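Local coordinates for putative glycerophosphodiester phosphodiesterase (Galdieria sulphuraria, PDB 2O55), which is a putative member of the glycerophosphodiester phosphodiesterase family, with a TIM-barrel fold, at residues A[8-14]-A[37-43]. Numbering follows the deposited sequence.
With SO4 (sulfate ion), chain B.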
loop_
_atom_site.group_PDB
_atom_site.type_symbol
_atom_site.label_atom_id
_atom_site.label_comp_id
_atom_site.label_asym_id
_atom_site.label_seq_id
_atom_site.Cartn_x
_atom_site.Cartn_y
_atom_site.Cartn_z
ATOM N N LYS A 8 -5.507 12.896 4.203
ATOM C CA LYS A 8 -5.895 11.763 5.039
ATOM C C LYS A 8 -4.703 10.832 5.291
ATOM O O LYS A 8 -3.797 10.755 4.455
ATOM C CB LYS A 8 -7.049 11.008 4.385
ATOM C CG LYS A 8 -8.328 11.807 4.313
ATOM C CD LYS A 8 -9.308 11.179 3.380
ATOM C CE LYS A 8 -10.564 12.004 3.367
ATOM N NZ LYS A 8 -10.822 12.423 1.947
ATOM N N ILE A 9 -4.701 10.136 6.429
ATOM C CA ILE A 9 -3.579 9.257 6.790
ATOM C C ILE A 9 -3.694 7.895 6.116
ATOM O O ILE A 9 -4.750 7.268 6.156
ATOM C CB ILE A 9 -3.487 8.971 8.316
ATOM C CG1 ILE A 9 -3.879 10.178 9.171
ATOM C CG2 ILE A 9 -2.120 8.459 8.691
ATOM C CD1 ILE A 9 -3.071 11.383 8.916
ATOM N N VAL A 10 -2.603 7.426 5.515
ATOM C CA VAL A 10 -2.502 6.020 5.131
ATOM C C VAL A 10 -1.491 5.333 6.045
ATOM O O VAL A 10 -0.321 5.732 6.082
ATOM C CB VAL A 10 -2.056 5.839 3.683
ATOM C CG1 VAL A 10 -2.043 4.378 3.361
ATOM C CG2 VAL A 10 -2.993 6.548 2.756
ATOM N N GLY A 11 -1.930 4.318 6.785
ATOM C CA GLY A 11 -1.037 3.578 7.683
ATOM C C GLY A 11 -0.085 2.659 6.931
ATOM O O GLY A 11 -0.499 1.601 6.439
ATOM N N HIS A 12 1.186 3.062 6.844
ATOM C CA HIS A 12 2.190 2.317 6.102
ATOM C C HIS A 12 2.458 0.963 6.756
ATOM O O HIS A 12 2.947 0.891 7.880
ATOM C CB HIS A 12 3.491 3.119 5.948
ATOM C CG HIS A 12 4.360 2.644 4.813
ATOM N ND1 HIS A 12 5.548 3.259 4.469
ATOM C CD2 HIS A 12 4.201 1.624 3.931
ATOM C CE1 HIS A 12 6.089 2.632 3.439
ATOM N NE2 HIS A 12 5.292 1.637 3.094
ATOM N N ARG A 13 2.115 -0.103 6.034
ATOM C CA ARG A 13 2.193 -1.479 6.525
ATOM C C ARG A 13 1.460 -1.669 7.851
ATOM O O ARG A 13 1.808 -2.538 8.650
ATOM C CB ARG A 13 3.652 -1.940 6.593
ATOM C CG ARG A 13 4.349 -1.870 5.256
ATOM C CD ARG A 13 5.733 -2.412 5.365
ATOM N NE ARG A 13 6.602 -1.811 4.363
ATOM C CZ ARG A 13 7.932 -1.831 4.411
ATOM N NH1 ARG A 13 8.532 -2.417 5.427
ATOM N NH2 ARG A 13 8.660 -1.257 3.453
ATOM N N GLY A 14 0.433 -0.850 8.058
ATOM C CA GLY A 14 -0.318 -0.797 9.308
ATOM C C GLY A 14 0.089 0.395 10.165
ATOM O O GLY A 14 0.080 1.544 9.714
ATOM N N ILE A 37 -7.989 5.304 12.021
ATOM C CA ILE A 37 -7.208 5.810 10.857
ATOM C C ILE A 37 -7.675 5.259 9.480
ATOM O O ILE A 37 -7.648 4.066 9.239
ATOM C CB ILE A 37 -5.622 5.746 11.036
ATOM C CG1 ILE A 37 -5.059 4.410 10.617
ATOM C CG2 ILE A 37 -5.124 6.120 12.462
ATOM C CD1 ILE A 37 -3.825 4.583 9.815
ATOM N N PRO A 38 -8.068 6.154 8.564
ATOM C CA PRO A 38 -9.014 5.770 7.518
ATOM C C PRO A 38 -8.508 4.792 6.476
ATOM O O PRO A 38 -9.324 4.104 5.869
ATOM C CB PRO A 38 -9.376 7.110 6.861
ATOM C CG PRO A 38 -8.238 7.972 7.119
ATOM C CD PRO A 38 -7.628 7.553 8.425
ATOM N N TYR A 39 -7.193 4.745 6.266
ATOM C CA TYR A 39 -6.559 3.921 5.223
ATOM C C TYR A 39 -5.366 3.169 5.758
ATOM O O TYR A 39 -4.686 3.676 6.655
ATOM C CB TYR A 39 -6.001 4.804 4.116
ATOM C CG TYR A 39 -7.030 5.410 3.216
ATOM C CD1 TYR A 39 -7.466 6.711 3.403
ATOM C CD2 TYR A 39 -7.549 4.691 2.167
ATOM C CE1 TYR A 39 -8.411 7.274 2.568
ATOM C CE2 TYR A 39 -8.500 5.233 1.340
ATOM C CZ TYR A 39 -8.927 6.523 1.538
ATOM O OH TYR A 39 -9.873 7.041 0.688
ATOM N N ILE A 40 -5.084 1.986 5.206
ATOM C CA ILE A 40 -3.755 1.404 5.372
ATOM C C ILE A 40 -3.180 0.958 4.032
ATOM O O ILE A 40 -3.917 0.670 3.074
ATOM C CB ILE A 40 -3.694 0.238 6.385
ATOM C CG1 ILE A 40 -4.545 -0.945 5.923
ATOM C CG2 ILE A 40 -4.048 0.688 7.816
ATOM C CD1 ILE A 40 -3.762 -1.971 5.079
ATOM N N GLU A 41 -1.852 0.910 3.971
ATOM C CA GLU A 41 -1.153 0.380 2.824
ATOM C C GLU A 41 -0.654 -0.978 3.247
ATOM O O GLU A 41 -0.228 -1.138 4.375
ATOM C CB GLU A 41 0.013 1.290 2.435
ATOM C CG GLU A 41 0.737 0.888 1.154
ATOM C CD GLU A 41 1.758 -0.272 1.342
ATOM O OE1 GLU A 41 1.937 -1.048 0.379
ATOM O OE2 GLU A 41 2.386 -0.428 2.430
ATOM N N THR A 42 -0.717 -1.963 2.353
ATOM C CA THR A 42 -0.088 -3.271 2.591
ATOM C C THR A 42 0.487 -3.886 1.311
ATOM O O THR A 42 0.151 -3.474 0.193
ATOM C CB THR A 42 -1.027 -4.258 3.317
ATOM O OG1 THR A 42 -0.261 -5.338 3.844
ATOM C CG2 THR A 42 -2.045 -4.811 2.386
ATOM N N ASP A 43 1.346 -4.882 1.500
ATOM C CA ASP A 43 2.173 -5.420 0.433
ATOM C C ASP A 43 1.745 -6.831 0.031
ATOM O O ASP A 43 1.916 -7.767 0.804
ATOM C CB ASP A 43 3.629 -5.434 0.911
ATOM C CG ASP A 43 4.108 -4.056 1.424
ATOM O OD1 ASP A 43 4.160 -3.091 0.615
ATOM O OD2 ASP A 43 4.449 -3.953 2.633
HETATM S S SO4 B . 9.044 1.039 0.801
HETATM O O1 SO4 B . 9.270 2.374 0.280
HETATM O O2 SO4 B . 10.325 0.564 1.283
HETATM O O3 SO4 B . 8.173 1.117 1.954
HETATM O O4 SO4 B . 8.438 0.133 -0.180
#
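V10 lies beside Y39 and G11 beside I40 where two parallel strands of the TIM barrel, 8-12 and 39-46, meet. Helix 26-34 links them in a beta-alpha-beta crossover. Two backbone hydrogen bonds set the register. G11 N donates to Y39 O at 2.8 Å, almost straight at 176°. E41 N donates to G11 O at 2.9 Å. G11 O also accepts from G14 N, which comes from the opposite face of the carbonyl plane and closes a type II turn from G11 to G14.

Apolar groups line both faces of the pair. On the inner side V10 CG2 rests on Y39 CB at 3.7 Å. V10 CG1, anti to the backbone N (chi1 -177°), lies against E41 CB. On the helix side G11 has no side chain, and I37 CD1 comes to 3.6 Å from G11 N. P38 CD lies near I9 CB, but only loosely.

Backbone carbonyl I9 O meets P38 CD at 3.7 Å and the edge of the Y39 ring.

Polar side chains gather at the C-terminal strand ends, where TIM barrels carry their active sites. H12 and E41 run alongside each other, ring and carboxylate planes 78° apart. E41 OE2 lies in the ring plane, 3.1 Å from the carbon H12 CD2. H12 ND1 is hydrogen-bonded to N244. D43 OD2, also held by N24, makes a salt bridge with R13 NE at 3.5 Å; the oxygen lies well out of the guanidinium plane, so no N-H points at it. The extended R13 chain carries NH2 to a bound sulfate, also hydrogen-bonded by H56 and W218: R13 NH2 lies 2.8 Å from sulfate O3.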